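Local coordinates for clostripain-related protein (Bacteroides thetaiotaomicron, PDB 6N9J) that is a secreted C11 cysteine protease of the clostripain family that probably cleaves peptide bonds and is captured here with an irreversible peptide inhibitor, at residues V84-M89 against I140-E145; W116-N121 against E357-Q362. All blocks are in the same frame, centred on the assembly; numbering follows the deposited sequence.

Contact 1: V84-M89 against I140-E145; sequences VDVDVM and IPDLNE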
# COMPACT_ATOMS: atom_id res chain seq x y z
N VAL A 84 -0.14 -12.74 -9.36
CA VAL A 84 -0.36 -12.76 -7.91
C VAL A 84 -0.30 -14.20 -7.38
O VAL A 84 -0.70 -14.48 -6.25
CB VAL A 84 -1.71 -12.10 -7.53
CG1 VAL A 84 -1.73 -10.64 -7.99
CG2 VAL A 84 -2.85 -12.84 -8.11
N ASP A 85 0.21 -15.12 -8.21
CA ASP A 85 0.53 -16.47 -7.74
C ASP A 85 1.88 -16.44 -7.01
O ASP A 85 2.77 -15.69 -7.39
CB ASP A 85 0.58 -17.44 -8.92
CG ASP A 85 1.19 -18.78 -8.54
OD1 ASP A 85 2.41 -18.96 -8.77
OD2 ASP A 85 0.46 -19.64 -8.01
N VAL A 86 2.02 -17.24 -5.95
CA VAL A 86 3.17 -17.10 -5.06
C VAL A 86 4.49 -17.42 -5.74
O VAL A 86 5.47 -16.69 -5.58
CB VAL A 86 3.04 -18.00 -3.81
CG1 VAL A 86 4.23 -17.78 -2.88
CG2 VAL A 86 1.74 -17.70 -3.09
N ASP A 87 4.50 -18.49 -6.53
CA ASP A 87 5.71 -18.95 -7.19
C ASP A 87 6.09 -18.04 -8.35
O ASP A 87 7.27 -17.96 -8.71
CB ASP A 87 5.53 -20.39 -7.67
CG ASP A 87 5.38 -21.37 -6.51
OD1 ASP A 87 5.94 -21.12 -5.42
OD2 ASP A 87 4.70 -22.41 -6.69
N VAL A 88 5.11 -17.37 -8.94
CA VAL A 88 5.38 -16.38 -9.98
C VAL A 88 6.12 -15.17 -9.40
O VAL A 88 7.17 -14.77 -9.93
CB VAL A 88 4.09 -15.91 -10.67
CG1 VAL A 88 4.34 -14.62 -11.46
CG2 VAL A 88 3.54 -17.00 -11.57
N MET A 89 5.56 -14.61 -8.33
CA MET A 89 6.11 -13.44 -7.65
C MET A 89 7.47 -13.73 -7.06
O MET A 89 8.35 -12.89 -7.09
CB MET A 89 5.16 -12.97 -6.52
CG MET A 89 5.73 -11.81 -5.69
SD MET A 89 4.63 -11.13 -4.41
CE MET A 89 3.38 -10.38 -5.43
N ILE A 140 -2.88 -12.13 2.18
CA ILE A 140 -1.72 -11.51 2.83
C ILE A 140 -0.72 -12.54 3.38
O ILE A 140 0.48 -12.30 3.30
CB ILE A 140 -2.16 -10.55 3.96
CG1 ILE A 140 -3.19 -9.56 3.43
CG2 ILE A 140 -0.96 -9.81 4.54
CD1 ILE A 140 -2.71 -8.75 2.25
N PRO A 141 -1.19 -13.68 3.92
CA PRO A 141 -0.20 -14.72 4.23
C PRO A 141 0.59 -15.23 3.02
O PRO A 141 1.75 -15.61 3.18
CB PRO A 141 -1.06 -15.84 4.82
CG PRO A 141 -2.13 -15.09 5.52
CD PRO A 141 -2.48 -13.96 4.59
N ASP A 142 -0.02 -15.25 1.84
CA ASP A 142 0.68 -15.64 0.61
C ASP A 142 1.70 -14.58 0.20
O ASP A 142 2.81 -14.91 -0.23
CB ASP A 142 -0.31 -15.88 -0.54
CG ASP A 142 -1.15 -17.12 -0.35
OD1 ASP A 142 -0.66 -18.09 0.27
OD2 ASP A 142 -2.31 -17.14 -0.82
N LEU A 143 1.33 -13.31 0.34
CA LEU A 143 2.26 -12.21 0.09
C LEU A 143 3.46 -12.27 1.03
O LEU A 143 4.59 -12.01 0.63
CB LEU A 143 1.54 -10.87 0.22
CG LEU A 143 2.34 -9.59 -0.01
CD1 LEU A 143 2.98 -9.56 -1.41
CD2 LEU A 143 1.46 -8.37 0.19
N ASN A 144 3.21 -12.62 2.30
CA ASN A 144 4.29 -12.72 3.29
C ASN A 144 5.23 -13.87 2.98
O ASN A 144 6.41 -13.84 3.32
CB ASN A 144 3.70 -12.87 4.70
CG ASN A 144 4.72 -12.57 5.78
OD1 ASN A 144 5.60 -11.73 5.60
ND2 ASN A 144 4.60 -13.25 6.91
N GLU A 145 4.70 -14.91 2.35
CA GLU A 145 5.51 -16.05 1.95
C GLU A 145 6.38 -15.70 0.74
O GLU A 145 7.54 -16.10 0.66
CB GLU A 145 4.63 -17.27 1.64
CG GLU A 145 5.36 -18.44 0.99
CD GLU A 145 6.55 -18.94 1.81
OE1 GLU A 145 6.50 -18.81 3.06
OE2 GLU A 145 7.52 -19.47 1.22

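Contact 2: W116-N121 against E357-Q362; sequences WLPYNN and EKYYRQ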
# COMPACT_ATOMS: atom_id res chain seq x y z
N TRP A 116 -6.73 -6.85 4.61
CA TRP A 116 -6.46 -8.19 5.10
C TRP A 116 -7.47 -9.21 4.62
O TRP A 116 -7.28 -10.41 4.81
CB TRP A 116 -6.44 -8.18 6.63
CG TRP A 116 -7.75 -7.77 7.20
CD1 TRP A 116 -8.13 -6.51 7.54
CD2 TRP A 116 -8.87 -8.61 7.49
NE1 TRP A 116 -9.41 -6.51 8.03
CE2 TRP A 116 -9.89 -7.79 8.00
CE3 TRP A 116 -9.11 -9.99 7.36
CZ2 TRP A 116 -11.14 -8.30 8.40
CZ3 TRP A 116 -10.34 -10.49 7.74
CH2 TRP A 116 -11.34 -9.64 8.26
N LEU A 117 -8.56 -8.73 4.02
CA LEU A 117 -9.73 -9.57 3.76
C LEU A 117 -9.40 -10.83 2.96
O LEU A 117 -8.62 -10.77 2.00
CB LEU A 117 -10.81 -8.76 3.05
CG LEU A 117 -11.47 -7.73 3.97
CD1 LEU A 117 -12.30 -6.74 3.18
CD2 LEU A 117 -12.33 -8.45 4.99
N PRO A 118 -9.96 -11.98 3.38
CA PRO A 118 -9.71 -13.26 2.70
C PRO A 118 -10.38 -13.33 1.32
O PRO A 118 -11.48 -12.81 1.14
CB PRO A 118 -10.32 -14.29 3.66
CG PRO A 118 -11.36 -13.54 4.40
CD PRO A 118 -10.80 -12.15 4.58
N TYR A 119 -9.70 -13.96 0.37
CA TYR A 119 -10.26 -14.24 -0.95
C TYR A 119 -9.91 -15.67 -1.35
O TYR A 119 -8.74 -16.04 -1.35
CB TYR A 119 -9.73 -13.26 -2.00
CG TYR A 119 -10.26 -13.53 -3.39
CD1 TYR A 119 -11.50 -13.04 -3.79
CD2 TYR A 119 -9.53 -14.28 -4.31
CE1 TYR A 119 -11.99 -13.28 -5.06
CE2 TYR A 119 -10.01 -14.52 -5.58
CZ TYR A 119 -11.24 -14.02 -5.95
OH TYR A 119 -11.72 -14.26 -7.21
N ASN A 120 -10.91 -16.45 -1.70
CA ASN A 120 -10.68 -17.83 -2.11
C ASN A 120 -10.43 -17.92 -3.62
O ASN A 120 -11.32 -17.65 -4.44
CB ASN A 120 -11.88 -18.70 -1.70
CG ASN A 120 -11.58 -20.19 -1.75
OD1 ASN A 120 -12.00 -20.90 -2.68
ND2 ASN A 120 -10.85 -20.69 -0.75
N ASN A 121 -9.20 -18.29 -3.99
CA ASN A 121 -8.82 -18.46 -5.39
C ASN A 121 -9.39 -19.74 -6.01
O ASN A 121 -9.39 -20.80 -5.38
CB ASN A 121 -7.29 -18.46 -5.52
CG ASN A 121 -6.70 -17.06 -5.43
OD1 ASN A 121 -7.07 -16.17 -6.20
ND2 ASN A 121 -5.77 -16.85 -4.50
N GLU A 357 -14.85 -12.96 9.73
CA GLU A 357 -14.46 -12.88 11.14
C GLU A 357 -13.81 -14.17 11.59
O GLU A 357 -12.83 -14.14 12.32
CB GLU A 357 -15.66 -12.56 12.04
CG GLU A 357 -16.24 -11.18 11.80
CD GLU A 357 -16.77 -10.51 13.06
OE1 GLU A 357 -16.72 -11.12 14.15
OE2 GLU A 357 -17.22 -9.35 12.95
N LYS A 358 -14.36 -15.30 11.16
CA LYS A 358 -13.75 -16.59 11.49
C LYS A 358 -12.32 -16.64 10.96
O LYS A 358 -11.42 -17.15 11.64
CB LYS A 358 -14.58 -17.74 10.90
N TYR A 359 -12.12 -16.10 9.77
CA TYR A 359 -10.78 -15.99 9.20
C TYR A 359 -9.92 -15.04 10.04
O TYR A 359 -8.78 -15.34 10.36
CB TYR A 359 -10.85 -15.51 7.74
CG TYR A 359 -9.49 -15.32 7.09
CD1 TYR A 359 -8.84 -14.10 7.14
CD2 TYR A 359 -8.86 -16.37 6.43
CE1 TYR A 359 -7.59 -13.92 6.56
CE2 TYR A 359 -7.62 -16.21 5.84
CZ TYR A 359 -6.99 -14.98 5.91
OH TYR A 359 -5.76 -14.82 5.32
N TYR A 360 -10.49 -13.89 10.39
CA TYR A 360 -9.78 -12.90 11.21
C TYR A 360 -9.23 -13.50 12.49
O TYR A 360 -8.07 -13.30 12.84
CB TYR A 360 -10.70 -11.74 11.54
CG TYR A 360 -10.02 -10.52 12.15
CD1 TYR A 360 -9.92 -10.36 13.53
CD2 TYR A 360 -9.53 -9.50 11.34
CE1 TYR A 360 -9.33 -9.23 14.08
CE2 TYR A 360 -8.94 -8.37 11.89
CZ TYR A 360 -8.84 -8.24 13.26
OH TYR A 360 -8.26 -7.12 13.82
N ARG A 361 -10.09 -14.23 13.19
CA ARG A 361 -9.78 -14.76 14.51
C ARG A 361 -8.78 -15.91 14.44
O ARG A 361 -8.28 -16.37 15.46
CB ARG A 361 -11.05 -15.23 15.21
CG ARG A 361 -12.06 -14.12 15.46
CD ARG A 361 -13.32 -14.64 16.15
NE ARG A 361 -14.18 -13.53 16.57
CZ ARG A 361 -14.21 -13.02 17.80
NH1 ARG A 361 -13.43 -13.53 18.74
NH2 ARG A 361 -15.02 -12.01 18.08
N GLN A 362 -8.51 -16.38 13.24
CA GLN A 362 -7.71 -17.58 13.07
C GLN A 362 -6.36 -17.30 12.39
O GLN A 362 -5.36 -17.93 12.72
CB GLN A 362 -8.51 -18.61 12.27
CG GLN A 362 -7.92 -20.00 12.26
CD GLN A 362 -8.91 -21.03 11.73
OE1 GLN A 362 -10.11 -20.77 11.65
NE2 GLN A 362 -8.40 -22.20 11.35
O HOH W 1 -5.01 -12.00 5.65

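Contact 1: V84-M89 against I140-E145
Val86 turns both methyls onto the helix of 140-145: with CG1 anti to the backbone N (chi1 -178°), CG2 is left beside that N, and the branches part toward two residues one helical turn apart. CG2 lies 3.7 Å from Asp142 CB, with the carboxylate carbon only slightly farther off, and CG1 stands 4.1 Å from Glu145 CG, in the aliphatic stem of that residue. Both neighbours cross the valine at about a right angle. Asp142 and Glu145 suit this border because each offers the valine a methylene as well as carrying a carboxylate; Glu145 OE2 forms a salt bridge to Lys90, farther along helix 86-99. Cutting Val86 back to an alanine removes both methyls and is likely to open a gap against Asp142 CB and the stem of Glu145.

Deeper in, Met89, extended through chi1 and chi2 (175° and 177°), carries SD to 3.8 Å from Leu143 CD1, and the bend at chi3 brings CE to 4.1 Å from the same methyl. Leu143 starts away from the other helix, but its CD1 swings back to meet the thioether. A flexible methionine suits this buried site, which Met138 also lines by touching both residues.

Asp85 caps the start of helix 86-99. As its N-cap, it accepts from Val88 N through OD1 at 3.1 Å, with a weak second bond from Asp87 N, satisfying amides that lack a preceding turn. This is consistent with a well-defined first turn, on which Val86 and Met89 both point toward the other helix.

Helices 86-99 and 140-146 precede strands 105-110 and 155-159, which pair in parallel; such side-by-side crossover helices on a central sheet are typical of the alpha/beta/alpha, caspase-like fold of clan CD proteases.

Contact 2: W116-N121 against E357-Q362
Pro118 rests its ring on a face of Tyr359, with CB 3.6 Å from the ring centroid and only 9° off the normal, a CH-pi contact over the centre. CG and CD of the proline spread from there toward CD1, so a compact, rigid bump covers a flat aromatic plate. Proline suits the place, since its puckered ring offers C-H groups while holding the loop extended.

Beside this, the six-membered ring of Trp116 fills the angle between two neighbouring tyrosines of the helix. Its rim meets Tyr359, CZ3 lying 4.0 Å from CD1 near the indole plane. Its face takes the edge of Tyr360, whose CD2 comes 3.6 Å from CZ2. This is a T-shaped pair, with centroids 4.9 Å apart and planes at 69°. Leu117 CD2 presses on the opposite indole face, gripping the plate from both sides, and Tyr347 adds another edge-to-face partner.

The loop follows strand 105-110 of the central sheet; in clan CD proteases the loop after such a strand usually carries the catalytic histidine, so helix 355-363, from late in the chain, packs on the continuation of the loop that probably bears it.

Trp116 reaches the hollow because its CG sits between the backbone N and the carbonyl carbon (chi1 62°), which sends the indole toward the helix. Its carbonyl O takes a hydrogen bond from a water at 2.9 Å. Tyrosine suits the place of Tyr359, since its face seats the proline and its OH is hydrogen-bonded to the same water, also at 2.9 Å, near the plane of the phenol. The hydroxyl of Tyr360, pointing outward from the indole, is hydrogen-bonded to Glu167.

In the fold
Contacts 1 and 2 have centres about 16 Å apart and meet at the start of helix 140-146. There Pro141 CD packs 3.5 Å from Tyr359 OH, and Ile140 CG1 lies 3.9 Å from Trp116 CA. One side of this short helix receives helix 86-99, while its first residues touch both the loop and the late helix of contact 2. The segments alternate along the chain, which threads through both contacts before helix 355-363 closes the second. In relatives the catalytic histidine and cysteine follow neighbouring central strands, probably 105-110 and 155-159 here, so the 116-121 loop probably continues the stretch that carries the histidine.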